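Local coordinates for protein glycerol-3-phosphate dehydrogenase [NAD(+)] 1 (Saccharomyces cerevisiae, PDB 4FGW) that interconverts dihydroxyacetone phosphate and sn-glycerol 3-phosphate with NADH/NAD(+), driving glycerol production and accumulation in yeast under hyperosmotic stress, at residues 37-41 against 111-115; 198-202 against 213-218; 234-240 against 286-292; 310-314 against 332-338; 323-327 against 370-374. One frame throughout, in Å; residues are numbered along the deposited sequence.

Contact 1. Residues 37-41 against 111-115; sequences VTVIG and LIDSV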
# COMPACT_ATOMS: atom_id res chain seq x y z
N VAL A 37 -9.72 -31.04 -14.33
CA VAL A 37 -8.63 -30.25 -13.76
C VAL A 37 -7.57 -31.11 -13.06
O VAL A 37 -7.91 -32.00 -12.27
CB VAL A 37 -9.13 -29.09 -12.83
CG1 VAL A 37 -8.06 -28.02 -12.66
CG2 VAL A 37 -10.42 -28.47 -13.35
N THR A 38 -6.29 -30.84 -13.35
CA THR A 38 -5.13 -31.50 -12.75
C THR A 38 -4.17 -30.46 -12.17
O THR A 38 -3.86 -29.46 -12.83
CB THR A 38 -4.46 -32.48 -13.73
OG1 THR A 38 -5.38 -33.52 -14.08
CG2 THR A 38 -3.18 -33.11 -13.16
N VAL A 39 -3.70 -30.71 -10.95
CA VAL A 39 -2.73 -29.87 -10.25
C VAL A 39 -1.38 -30.61 -10.22
O VAL A 39 -1.31 -31.74 -9.71
CB VAL A 39 -3.22 -29.47 -8.83
CG1 VAL A 39 -2.19 -28.61 -8.10
CG2 VAL A 39 -4.56 -28.75 -8.90
N ILE A 40 -0.34 -29.99 -10.78
CA ILE A 40 1.03 -30.55 -10.76
C ILE A 40 1.73 -29.85 -9.59
O ILE A 40 2.12 -28.68 -9.74
CB ILE A 40 1.76 -30.32 -12.13
CG1 ILE A 40 0.95 -30.83 -13.36
CG2 ILE A 40 3.20 -30.85 -12.11
CD1 ILE A 40 0.55 -32.32 -13.41
N GLY A 41 1.80 -30.50 -8.42
CA GLY A 41 2.40 -29.86 -7.26
C GLY A 41 2.63 -30.67 -6.00
O GLY A 41 3.78 -30.96 -5.66
N LEU A 111 2.93 -38.76 -13.46
CA LEU A 111 2.73 -37.52 -14.13
C LEU A 111 1.78 -37.68 -15.28
O LEU A 111 0.78 -36.99 -15.36
CB LEU A 111 4.06 -36.98 -14.63
CG LEU A 111 4.20 -35.50 -14.96
CD1 LEU A 111 3.52 -34.66 -13.93
CD2 LEU A 111 5.63 -35.11 -15.07
N ILE A 112 2.10 -38.58 -16.20
CA ILE A 112 1.34 -38.74 -17.41
C ILE A 112 -0.08 -39.20 -17.15
O ILE A 112 -0.99 -38.82 -17.84
CB ILE A 112 2.03 -39.70 -18.35
CG1 ILE A 112 3.49 -39.32 -18.44
CG2 ILE A 112 1.42 -39.64 -19.73
CD1 ILE A 112 3.74 -38.07 -17.73
N ASP A 113 -0.28 -40.03 -16.13
CA ASP A 113 -1.62 -40.51 -15.86
C ASP A 113 -2.52 -39.39 -15.36
O ASP A 113 -3.71 -39.36 -15.63
CB ASP A 113 -1.59 -41.67 -14.86
CG ASP A 113 -2.96 -42.29 -14.66
OD1 ASP A 113 -3.24 -42.81 -13.57
OD2 ASP A 113 -3.76 -42.26 -15.59
N SER A 114 -1.93 -38.47 -14.61
CA SER A 114 -2.66 -37.34 -14.02
C SER A 114 -3.13 -36.37 -15.11
O SER A 114 -4.18 -35.74 -14.96
CB SER A 114 -1.79 -36.62 -12.99
OG SER A 114 -0.67 -36.00 -13.59
N VAL A 115 -2.36 -36.29 -16.20
CA VAL A 115 -2.60 -35.43 -17.37
C VAL A 115 -3.52 -36.11 -18.43
O VAL A 115 -3.99 -35.42 -19.34
CB VAL A 115 -1.22 -34.91 -17.88
CG1 VAL A 115 -1.17 -34.66 -19.39
CG2 VAL A 115 -0.78 -33.67 -17.11

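Contact 2. Residues 198-202 against 213-218; sequences VAYHI and VDHKVL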
# COMPACT_ATOMS: atom_id res chain seq x y z
N VAL A 198 -5.86 -13.80 -10.57
CA VAL A 198 -5.68 -14.80 -11.60
C VAL A 198 -5.60 -14.00 -12.90
O VAL A 198 -6.51 -13.22 -13.20
CB VAL A 198 -6.77 -15.91 -11.65
CG1 VAL A 198 -6.50 -16.89 -12.79
CG2 VAL A 198 -6.85 -16.65 -10.32
N ALA A 199 -4.49 -14.14 -13.64
CA ALA A 199 -4.29 -13.45 -14.91
C ALA A 199 -4.19 -14.44 -16.04
O ALA A 199 -3.50 -15.46 -15.92
CB ALA A 199 -3.07 -12.57 -14.86
N TYR A 200 -4.88 -14.17 -17.15
CA TYR A 200 -4.90 -15.05 -18.32
C TYR A 200 -5.33 -14.27 -19.56
O TYR A 200 -6.37 -13.61 -19.55
CB TYR A 200 -5.87 -16.23 -18.07
CG TYR A 200 -5.99 -17.25 -19.18
CD1 TYR A 200 -5.10 -18.31 -19.28
CD2 TYR A 200 -7.06 -17.20 -20.07
CE1 TYR A 200 -5.24 -19.27 -20.28
CE2 TYR A 200 -7.21 -18.16 -21.07
CZ TYR A 200 -6.29 -19.19 -21.18
OH TYR A 200 -6.44 -20.13 -22.17
N HIS A 201 -4.52 -14.34 -20.62
CA HIS A 201 -4.84 -13.71 -21.89
C HIS A 201 -5.62 -14.74 -22.68
O HIS A 201 -5.12 -15.85 -22.90
CB HIS A 201 -3.57 -13.31 -22.68
CG HIS A 201 -2.81 -12.17 -22.08
ND1 HIS A 201 -1.57 -12.34 -21.50
CD2 HIS A 201 -3.16 -10.86 -21.99
CE1 HIS A 201 -1.19 -11.14 -21.08
NE2 HIS A 201 -2.12 -10.22 -21.35
N ILE A 202 -6.86 -14.40 -23.06
CA ILE A 202 -7.70 -15.29 -23.87
C ILE A 202 -6.99 -15.45 -25.22
O ILE A 202 -6.63 -14.44 -25.83
CB ILE A 202 -9.16 -14.76 -23.99
CG1 ILE A 202 -9.92 -14.93 -22.66
CG2 ILE A 202 -9.93 -15.44 -25.13
CD1 ILE A 202 -10.37 -13.68 -22.08
N VAL A 213 -11.65 -22.31 -21.85
CA VAL A 213 -11.55 -21.50 -20.65
C VAL A 213 -11.47 -20.00 -20.94
O VAL A 213 -10.72 -19.57 -21.82
CB VAL A 213 -10.58 -22.02 -19.54
CG1 VAL A 213 -9.82 -23.28 -19.96
CG2 VAL A 213 -9.62 -20.94 -19.02
N ASP A 214 -12.30 -19.24 -20.23
CA ASP A 214 -12.38 -17.79 -20.27
C ASP A 214 -12.25 -17.30 -18.82
O ASP A 214 -11.98 -18.12 -17.93
CB ASP A 214 -13.70 -17.31 -20.94
CG ASP A 214 -15.00 -17.94 -20.45
OD1 ASP A 214 -15.04 -18.42 -19.30
OD2 ASP A 214 -15.99 -17.90 -21.22
N HIS A 215 -12.44 -16.00 -18.57
CA HIS A 215 -12.34 -15.43 -17.23
C HIS A 215 -13.43 -15.89 -16.27
O HIS A 215 -13.19 -15.94 -15.07
CB HIS A 215 -12.22 -13.91 -17.29
CG HIS A 215 -10.92 -13.44 -17.88
ND1 HIS A 215 -10.69 -12.10 -18.12
CD2 HIS A 215 -9.83 -14.15 -18.26
CE1 HIS A 215 -9.48 -12.04 -18.64
NE2 HIS A 215 -8.92 -13.24 -18.74
N LYS A 216 -14.61 -16.25 -16.81
CA LYS A 216 -15.75 -16.76 -16.04
C LYS A 216 -15.42 -18.14 -15.45
O LYS A 216 -15.71 -18.38 -14.28
CB LYS A 216 -17.02 -16.82 -16.90
CG LYS A 216 -17.65 -15.45 -17.19
CD LYS A 216 -19.16 -15.43 -16.97
CE LYS A 216 -19.97 -15.82 -18.19
NZ LYS A 216 -21.44 -15.70 -17.93
N VAL A 217 -14.81 -19.02 -16.27
CA VAL A 217 -14.39 -20.38 -15.90
C VAL A 217 -13.31 -20.29 -14.80
O VAL A 217 -13.41 -20.99 -13.79
CB VAL A 217 -13.96 -21.21 -17.14
CG1 VAL A 217 -13.18 -22.46 -16.75
CG2 VAL A 217 -15.17 -21.58 -18.00
N LEU A 218 -12.32 -19.38 -14.98
CA LEU A 218 -11.23 -19.14 -14.03
C LEU A 218 -11.71 -18.55 -12.71
O LEU A 218 -11.15 -18.89 -11.67
CB LEU A 218 -10.11 -18.28 -14.64
CG LEU A 218 -9.33 -18.92 -15.80
CD1 LEU A 218 -8.47 -17.91 -16.47
CD2 LEU A 218 -8.50 -20.12 -15.33
O HOH W 1 -8.80 -20.04 -23.56

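Contact 3. Residues 234-240 against 286-292; sequences DVAGISI and ESREETY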
# COMPACT_ATOMS: atom_id res chain seq x y z
N ASP A 234 -3.54 -9.20 -17.63
CA ASP A 234 -2.14 -8.88 -17.39
C ASP A 234 -1.32 -9.93 -16.61
O ASP A 234 -1.11 -9.79 -15.39
CB ASP A 234 -2.01 -7.44 -16.84
CG ASP A 234 -0.61 -6.85 -16.82
OD1 ASP A 234 0.32 -7.48 -17.39
OD2 ASP A 234 -0.44 -5.76 -16.24
N VAL A 235 -0.84 -10.96 -17.33
CA VAL A 235 0.00 -12.05 -16.82
C VAL A 235 1.38 -11.49 -16.41
O VAL A 235 1.92 -11.91 -15.39
CB VAL A 235 0.10 -13.25 -17.83
CG1 VAL A 235 1.11 -14.30 -17.37
CG2 VAL A 235 -1.26 -13.90 -18.06
N ALA A 236 1.93 -10.55 -17.19
CA ALA A 236 3.23 -9.93 -16.90
C ALA A 236 3.24 -9.14 -15.57
O ALA A 236 4.12 -9.38 -14.74
CB ALA A 236 3.65 -9.05 -18.06
N GLY A 237 2.25 -8.26 -15.38
CA GLY A 237 2.10 -7.42 -14.18
C GLY A 237 2.07 -8.18 -12.88
O GLY A 237 2.87 -7.91 -11.98
N ILE A 238 1.21 -9.18 -12.79
CA ILE A 238 1.12 -9.96 -11.58
C ILE A 238 2.36 -10.79 -11.26
O ILE A 238 2.65 -11.02 -10.11
CB ILE A 238 -0.18 -10.76 -11.55
CG1 ILE A 238 0.01 -12.23 -11.85
CG2 ILE A 238 -1.08 -10.23 -12.56
CD1 ILE A 238 -1.24 -13.01 -11.65
N SER A 239 3.11 -11.16 -12.28
CA SER A 239 4.37 -11.91 -12.17
C SER A 239 5.58 -11.13 -11.65
O SER A 239 6.32 -11.65 -10.82
CB SER A 239 4.72 -12.57 -13.49
OG SER A 239 3.62 -13.31 -13.99
N ILE A 240 5.79 -9.91 -12.15
CA ILE A 240 6.94 -9.11 -11.74
C ILE A 240 6.89 -8.65 -10.28
O ILE A 240 7.93 -8.59 -9.63
CB ILE A 240 7.38 -8.03 -12.77
CG1 ILE A 240 6.41 -6.85 -12.81
CG2 ILE A 240 7.63 -8.62 -14.17
CD1 ILE A 240 7.09 -5.62 -12.55
N GLU A 286 3.30 -4.33 -22.42
CA GLU A 286 1.88 -4.62 -22.56
C GLU A 286 1.24 -4.70 -21.18
O GLU A 286 0.11 -5.13 -21.02
CB GLU A 286 1.66 -5.90 -23.33
CG GLU A 286 2.09 -5.81 -24.77
CD GLU A 286 1.08 -5.11 -25.64
OE1 GLU A 286 0.30 -5.80 -26.31
OE2 GLU A 286 1.07 -3.86 -25.65
N SER A 287 1.97 -4.27 -20.17
CA SER A 287 1.52 -4.36 -18.81
C SER A 287 0.73 -3.14 -18.42
O SER A 287 1.13 -2.04 -18.74
CB SER A 287 2.71 -4.48 -17.90
OG SER A 287 2.36 -5.19 -16.76
N ARG A 288 -0.37 -3.33 -17.69
CA ARG A 288 -1.21 -2.21 -17.32
C ARG A 288 -0.79 -1.70 -15.96
O ARG A 288 -0.56 -2.50 -15.06
CB ARG A 288 -2.69 -2.64 -17.31
CG ARG A 288 -3.19 -3.13 -18.67
CD ARG A 288 -4.67 -3.45 -18.67
NE ARG A 288 -5.49 -2.23 -18.66
CZ ARG A 288 -6.38 -1.94 -17.72
NH1 ARG A 288 -6.58 -2.77 -16.71
NH2 ARG A 288 -7.08 -0.81 -17.79
N GLU A 289 -0.70 -0.36 -15.80
CA GLU A 289 -0.37 0.30 -14.51
C GLU A 289 -1.37 -0.14 -13.44
O GLU A 289 -0.97 -0.36 -12.30
CB GLU A 289 -0.45 1.83 -14.65
CG GLU A 289 0.82 2.46 -15.16
CD GLU A 289 0.93 3.97 -15.01
OE1 GLU A 289 0.92 4.47 -13.86
OE2 GLU A 289 1.10 4.65 -16.05
N GLU A 290 -2.65 -0.28 -13.84
CA GLU A 290 -3.82 -0.67 -13.06
C GLU A 290 -3.58 -1.92 -12.23
O GLU A 290 -3.92 -1.94 -11.06
CB GLU A 290 -5.04 -0.85 -13.97
CG GLU A 290 -5.67 0.46 -14.44
CD GLU A 290 -5.02 1.16 -15.63
OE1 GLU A 290 -5.56 2.20 -16.05
OE2 GLU A 290 -3.99 0.66 -16.14
N THR A 291 -2.96 -2.94 -12.84
CA THR A 291 -2.63 -4.23 -12.23
C THR A 291 -1.86 -4.06 -10.92
O THR A 291 -2.18 -4.71 -9.93
CB THR A 291 -1.84 -5.07 -13.27
OG1 THR A 291 -2.60 -5.14 -14.47
CG2 THR A 291 -1.51 -6.46 -12.77
N TYR A 292 -0.86 -3.18 -10.93
CA TYR A 292 0.03 -2.92 -9.80
C TYR A 292 -0.64 -2.30 -8.57
O TYR A 292 -0.32 -2.69 -7.46
CB TYR A 292 1.24 -2.10 -10.26
CG TYR A 292 2.00 -2.76 -11.39
CD1 TYR A 292 2.98 -3.71 -11.14
CD2 TYR A 292 1.72 -2.44 -12.72
CE1 TYR A 292 3.66 -4.34 -12.18
CE2 TYR A 292 2.40 -3.06 -13.77
CZ TYR A 292 3.37 -4.01 -13.49
OH TYR A 292 4.04 -4.63 -14.51

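Contact 4. Residues 310-314 against 332-338; sequences RNVKV and LLNGQSA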
# COMPACT_ATOMS: atom_id res chain seq x y z
N ARG A 310 10.46 -12.99 5.75
CA ARG A 310 11.90 -13.31 5.71
C ARG A 310 12.77 -12.12 5.29
O ARG A 310 13.75 -11.82 5.98
CB ARG A 310 12.19 -14.49 4.77
CG ARG A 310 11.64 -15.83 5.25
CD ARG A 310 11.98 -16.95 4.28
NE ARG A 310 11.20 -16.87 3.04
CZ ARG A 310 10.06 -17.52 2.82
NH1 ARG A 310 9.56 -18.34 3.74
NH2 ARG A 310 9.42 -17.37 1.66
N ASN A 311 12.41 -11.47 4.18
CA ASN A 311 13.14 -10.33 3.60
C ASN A 311 13.20 -9.12 4.52
O ASN A 311 14.29 -8.60 4.74
CB ASN A 311 12.57 -9.99 2.22
CG ASN A 311 12.67 -11.13 1.25
OD1 ASN A 311 13.73 -11.39 0.67
ND2 ASN A 311 11.59 -11.88 1.08
N VAL A 312 12.05 -8.68 5.07
CA VAL A 312 11.98 -7.53 5.99
C VAL A 312 12.73 -7.82 7.32
O VAL A 312 13.48 -6.96 7.79
CB VAL A 312 10.53 -6.95 6.16
CG1 VAL A 312 9.59 -7.89 6.89
CG2 VAL A 312 10.54 -5.58 6.83
N LYS A 313 12.58 -9.06 7.86
CA LYS A 313 13.20 -9.52 9.11
C LYS A 313 14.73 -9.53 9.03
O LYS A 313 15.38 -9.07 9.97
CB LYS A 313 12.66 -10.92 9.49
CG LYS A 313 12.88 -11.30 10.95
CD LYS A 313 12.12 -12.58 11.31
CE LYS A 313 12.19 -12.86 12.79
NZ LYS A 313 11.28 -13.97 13.19
N VAL A 314 15.31 -10.06 7.91
CA VAL A 314 16.77 -10.12 7.70
C VAL A 314 17.34 -8.70 7.63
O VAL A 314 18.31 -8.40 8.33
CB VAL A 314 17.17 -10.99 6.47
CG1 VAL A 314 18.61 -10.74 6.03
CG2 VAL A 314 16.96 -12.47 6.77
N LEU A 332 18.33 -16.04 11.68
CA LEU A 332 16.87 -16.06 11.81
C LEU A 332 16.17 -17.15 11.01
O LEU A 332 15.33 -17.86 11.56
CB LEU A 332 16.25 -14.69 11.45
CG LEU A 332 16.83 -13.42 12.09
CD1 LEU A 332 16.59 -12.22 11.21
CD2 LEU A 332 16.26 -13.19 13.48
N LEU A 333 16.48 -17.26 9.70
CA LEU A 333 15.78 -18.18 8.79
C LEU A 333 16.25 -19.63 8.78
O LEU A 333 15.61 -20.46 8.13
CB LEU A 333 15.71 -17.61 7.35
CG LEU A 333 15.68 -16.09 7.13
CD1 LEU A 333 15.73 -15.77 5.66
CD2 LEU A 333 14.45 -15.44 7.74
N ASN A 334 17.33 -19.94 9.52
CA ASN A 334 17.95 -21.27 9.62
C ASN A 334 18.17 -21.99 8.26
O ASN A 334 19.13 -21.66 7.56
CB ASN A 334 17.40 -22.13 10.79
CG ASN A 334 16.14 -22.94 10.56
OD1 ASN A 334 16.10 -24.16 10.81
ND2 ASN A 334 15.06 -22.31 10.11
N GLY A 335 17.26 -22.88 7.87
CA GLY A 335 17.34 -23.62 6.61
C GLY A 335 16.53 -23.00 5.49
O GLY A 335 16.08 -23.72 4.59
N GLN A 336 16.33 -21.67 5.54
CA GLN A 336 15.56 -20.91 4.56
C GLN A 336 16.30 -19.66 4.08
O GLN A 336 17.19 -19.16 4.78
CB GLN A 336 14.18 -20.53 5.12
CG GLN A 336 13.15 -21.64 5.04
CD GLN A 336 11.79 -21.12 5.41
OE1 GLN A 336 11.07 -20.54 4.59
NE2 GLN A 336 11.41 -21.31 6.67
N SER A 337 15.93 -19.15 2.89
CA SER A 337 16.57 -17.98 2.30
C SER A 337 15.62 -16.80 2.07
O SER A 337 14.44 -17.00 1.79
CB SER A 337 17.25 -18.35 0.98
OG SER A 337 18.18 -19.40 1.16
N ALA A 338 16.16 -15.57 2.17
CA ALA A 338 15.44 -14.34 1.87
C ALA A 338 15.72 -14.08 0.39
O ALA A 338 16.79 -13.59 0.02
CB ALA A 338 15.95 -13.19 2.73

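Contact 5. Residues 323-327 against 370-374; sequences KDAWE and VYNNY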
# COMPACT_ATOMS: atom_id res chain seq x y z
N LYS A 323 25.69 -6.79 10.85
CA LYS A 323 26.28 -7.96 10.25
C LYS A 323 25.85 -7.94 8.83
O LYS A 323 25.00 -7.16 8.47
CB LYS A 323 25.78 -9.24 10.90
CG LYS A 323 26.03 -9.32 12.38
CD LYS A 323 25.08 -10.28 13.03
CE LYS A 323 25.40 -10.42 14.48
NZ LYS A 323 26.62 -9.65 14.78
N ASP A 324 26.42 -8.79 8.01
CA ASP A 324 26.02 -8.79 6.63
C ASP A 324 24.72 -9.57 6.52
O ASP A 324 24.28 -10.20 7.46
CB ASP A 324 27.10 -9.42 5.76
CG ASP A 324 28.31 -8.54 5.63
OD1 ASP A 324 28.22 -7.35 5.98
OD2 ASP A 324 29.37 -9.04 5.19
N ALA A 325 24.12 -9.51 5.35
CA ALA A 325 22.90 -10.22 5.10
C ALA A 325 22.96 -11.65 5.58
O ALA A 325 22.22 -12.05 6.47
CB ALA A 325 22.62 -10.19 3.63
N TRP A 326 23.84 -12.42 4.96
CA TRP A 326 23.87 -13.86 5.11
C TRP A 326 24.14 -14.35 6.51
O TRP A 326 23.69 -15.39 6.93
CB TRP A 326 24.87 -14.41 4.14
CG TRP A 326 24.55 -14.00 2.76
CD1 TRP A 326 23.79 -14.67 1.88
CD2 TRP A 326 24.99 -12.82 2.11
NE1 TRP A 326 23.72 -13.99 0.70
CE2 TRP A 326 24.46 -12.85 0.82
CE3 TRP A 326 25.78 -11.75 2.49
CZ2 TRP A 326 24.69 -11.85 -0.09
CZ3 TRP A 326 26.00 -10.76 1.58
CH2 TRP A 326 25.46 -10.81 0.31
N GLU A 327 24.87 -13.53 7.22
CA GLU A 327 25.11 -13.74 8.65
C GLU A 327 23.76 -13.62 9.37
O GLU A 327 23.47 -14.40 10.27
CB GLU A 327 26.11 -12.69 9.17
CG GLU A 327 26.76 -13.03 10.50
CD GLU A 327 28.01 -12.26 10.87
OE1 GLU A 327 28.68 -12.67 11.85
OE2 GLU A 327 28.33 -11.25 10.20
N VAL A 370 23.41 -4.31 0.41
CA VAL A 370 23.54 -5.77 0.57
C VAL A 370 24.90 -6.32 0.13
O VAL A 370 25.55 -7.00 0.93
CB VAL A 370 22.34 -6.52 -0.09
CG1 VAL A 370 22.56 -8.04 -0.08
CG2 VAL A 370 21.01 -6.17 0.58
N TYR A 371 25.31 -6.05 -1.12
CA TYR A 371 26.55 -6.58 -1.70
C TYR A 371 27.80 -5.81 -1.39
O TYR A 371 28.80 -6.40 -0.97
CB TYR A 371 26.38 -6.88 -3.19
CG TYR A 371 25.48 -8.06 -3.41
CD1 TYR A 371 24.09 -7.90 -3.49
CD2 TYR A 371 25.98 -9.36 -3.40
CE1 TYR A 371 23.24 -9.00 -3.62
CE2 TYR A 371 25.14 -10.46 -3.53
CZ TYR A 371 23.77 -10.28 -3.64
OH TYR A 371 22.95 -11.37 -3.78
N ASN A 372 27.76 -4.49 -1.58
CA ASN A 372 28.90 -3.64 -1.27
C ASN A 372 28.67 -3.12 0.16
O ASN A 372 27.81 -3.66 0.85
CB ASN A 372 29.05 -2.55 -2.34
CG ASN A 372 29.12 -3.13 -3.74
OD1 ASN A 372 29.92 -4.03 -4.04
ND2 ASN A 372 28.24 -2.69 -4.62
N ASN A 373 29.37 -2.11 0.63
CA ASN A 373 29.11 -1.74 2.01
C ASN A 373 28.58 -0.35 2.18
O ASN A 373 29.06 0.41 2.99
CB ASN A 373 30.32 -1.97 2.89
CG ASN A 373 30.40 -3.39 3.36
OD1 ASN A 373 31.01 -4.25 2.71
ND2 ASN A 373 29.76 -3.67 4.49
N TYR A 374 27.55 -0.06 1.41
CA TYR A 374 26.87 1.24 1.39
C TYR A 374 26.21 1.58 2.72
O TYR A 374 25.53 0.74 3.30
CB TYR A 374 25.98 1.40 0.15
CG TYR A 374 26.75 1.82 -1.09
CD1 TYR A 374 26.50 3.03 -1.73
CD2 TYR A 374 27.76 1.00 -1.62
CE1 TYR A 374 27.22 3.42 -2.86
CE2 TYR A 374 28.50 1.40 -2.73
CZ TYR A 374 28.21 2.60 -3.36
OH TYR A 374 28.92 2.97 -4.48

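Contact 1. Residues 37-41 against 111-115
One hydrogen bond crosses this interface. Thr38 aims its side chain at the helix, and its hydroxyl OG1 donates to the carbonyl O of Ser114 at 2.7 Å, so a buried polar side chain on the strand takes up a main-chain acceptor of helix 111-115. Ser114 spends its own hydroxyl inside the helix: OG donates to Leu111 O over a very short 2.5 Å. Thr38 CG2 also lies 3.8 Å from Ser114 CB.

This strand is a central strand of the Rossmann-type NAD-binding domain, flanked in the sheet by strands 67-71 and 120-123. It runs into Gly41, the first glycine of the GxGxxG pattern and, by similarity, part of the NAD(+) site. Val37 and Val39 point away from helix 111-115, toward helix 44-59 on the other face of the sheet; Thr38 and Ile40 serve the face described here.

The apolar part belongs to Ile40. Its CA-to-CB bond points sideways, but CD1 swings in to lie 3.8 Å from Leu111 CD1 and 4.2 Å from Val115 CG2, with Ser114 OG 3.9 Å from the same methyl. Strand and helix segments run nearly antiparallel, at 153°, their axes approaching to 9.0 Å.

Contact 2. Residues 198-202 against 213-218
Tyr200, just past the end of the strand, is the main bump on segment 198-202. Its CB lies 3.5 Å from Leu218 CD1, and its ring reaches on to Val213, whose CG2 sits over one ring face, 4.2 Å from Tyr200 CE2. Leu218, pointing at segment 198-202, fits between Tyr200 and Val198, with Val198 CG1 4.3 Å from Leu218 CB. Ile202, also beyond the strand, fills the next hollow by laying CD1 on the face of the His215 imidazole, a CH-pi contact 3.8 Å from the ring centroid and 17° off its normal. At its edge the same ring donates from NE2 to Tyr200 O at 2.7 Å, almost straight, so His215 is held both across its face and in its plane. A water closes the far end of the tyrosine, 2.7 Å from Tyr200 OH and donating to Val213 O at 2.6 Å. Asp214 points away and N-caps the helix, its OD1 accepting from Val217 N at 3.1 Å.

The contact joins the end of the first strand and the residues after it to the helix of the beta-alpha-beta unit 194-199, 215-222, 227-232. Leu218 and His215 also touch Val231 on the second strand, Ile148 of strand 146-149 meets Val198 and Leu218, and Ala199 points the other way, onto helix 235-257.

Contact 3. Residues 234-240 against 286-292
Asp234 carries nearly all the polar chemistry here, and its two carboxylate oxygens serve different segments. OD1 stays at home: it accepts from Gly237 N at 2.9 Å, the N-cap bond of helix 235-257. OD2 reaches across and takes three donors, the backbone Arg288 N at 2.8 Å, Ser287 OG at 2.9 Å and Thr291 OG1 at 2.9 Å. Ser287 OG in turn accepts from Tyr292 OH at 2.9 Å, so each of these hydroxyls has a partner.

Gly237 lies against this network, its CA 3.4 Å from Tyr292 OH; a CB there would clash with Thr291 CG2 and with Asp234 OD2. An apolar contact adds to it, Ile240 CD1 with Tyr292 CE1 at 3.7 Å. Beyond the pair, Glu289 OE1 hydrogen-bonds Tyr293 OH of the second subunit.

The arrangement is an aspartate N-cap shared with residues 287-291 of the neighbouring segment, in the all-helical C-terminal domain, at the beginning of the long helix that farther along carries Lys245, the proton acceptor by similarity.

Contact 4. Residues 310-314 against 332-338
Arg310 loses the most surface here, 89 Å², and spreads its side chain along the segment after helix 325-333. Its CG rests 3.8 Å from Leu333 CD2, while the guanidinium end lies near two oxygens, NH1 being 2.8 Å from Gln336 OE1 and NE 3.5 Å from Ser337 O. Leu332, with 65 Å² covered, works at the other end: its CD1 packs 3.6 Å from Lys313 O and 3.8 Å from Lys313 CG. Ala338, with 59 Å², closes the Arg310 end against helix 310-320, its CB 3.5 Å from Asn311 OD1 and 4.2 Å from Val314 CG2. Between the two ends Val314 CG2 meets Leu333 CD1 at 3.7 Å. Asn311 OD1 accepts its hydrogen bond from Gly340 N, just past the segment.

Asn334, with positive phi, takes the chain out of the helix and starts the turn back toward helix 310-320. By similarity Arg310 binds both NAD(+) and substrate, Asn311 the substrate and nearby Gln339 NAD(+), so the contact is consistent with a wall of the active site in the C-terminal domain.

Contact 5. Residues 323-327 against 370-374
This is a small, partly exposed aromatic and apolar contact in the helical C-terminal domain, where the start of helix 325-333 meets residues 370-374, at helix 361-371 and the loop beyond. Just 186 Å² is buried and no hydrogen bond crosses. Helix 340-354 lies alongside both partners: Leu341 touches Ala325 and Trp326, and its carbonyl takes the hydrogen bond from Tyr371 OH, while Cys344 and Lys345 meet the Tyr371 side chain.

Inside, Ala325 points at helix 361-371 and its CB sits 4.3 Å from Val370 CG1. The same methyl of Val370 is 4.0 Å from Trp326 CH2, and Val370 O lies 3.8 Å from Trp326 CZ3. Toward the solvent Asp324, the N-cap residue of helix 325-333, comes no nearer to Asn373 than 4.3 Å, OD1 to ND2.

The aromatic pair is offset edge-to-face. Trp326 turns the edge of its six-membered ring to the Tyr371 face, with planes at 68° and centroids 5.4 Å apart, and the closest atoms are Trp326 CZ2 and Tyr371 CE2 at 3.7 Å.

In the fold
Contacts 1 and 2 both build on the large mixed sheet of the nucleotide-binding domain, their centres about 20 Å apart; contact 1 is fully buried, contact 2 only partly. Contact 3 is also buried but lies in the helical domain, and it touches contact 2 where Ala199 packs on Val235 and Ile238, so the two domains meet there. Contacts 4 and 5 are more exposed, share helix 325-333 and touch through Val314 and Ala325. Chemistry differs with place: one threonine bond over apolar packing in contact 1, a histidine bond and a water in contact 2, a carboxylate hub in contact 3, an arginine over leucine and valine packing beside the presumed active site in contact 4, and aromatic and aliphatic packing without a hydrogen bond in contact 5.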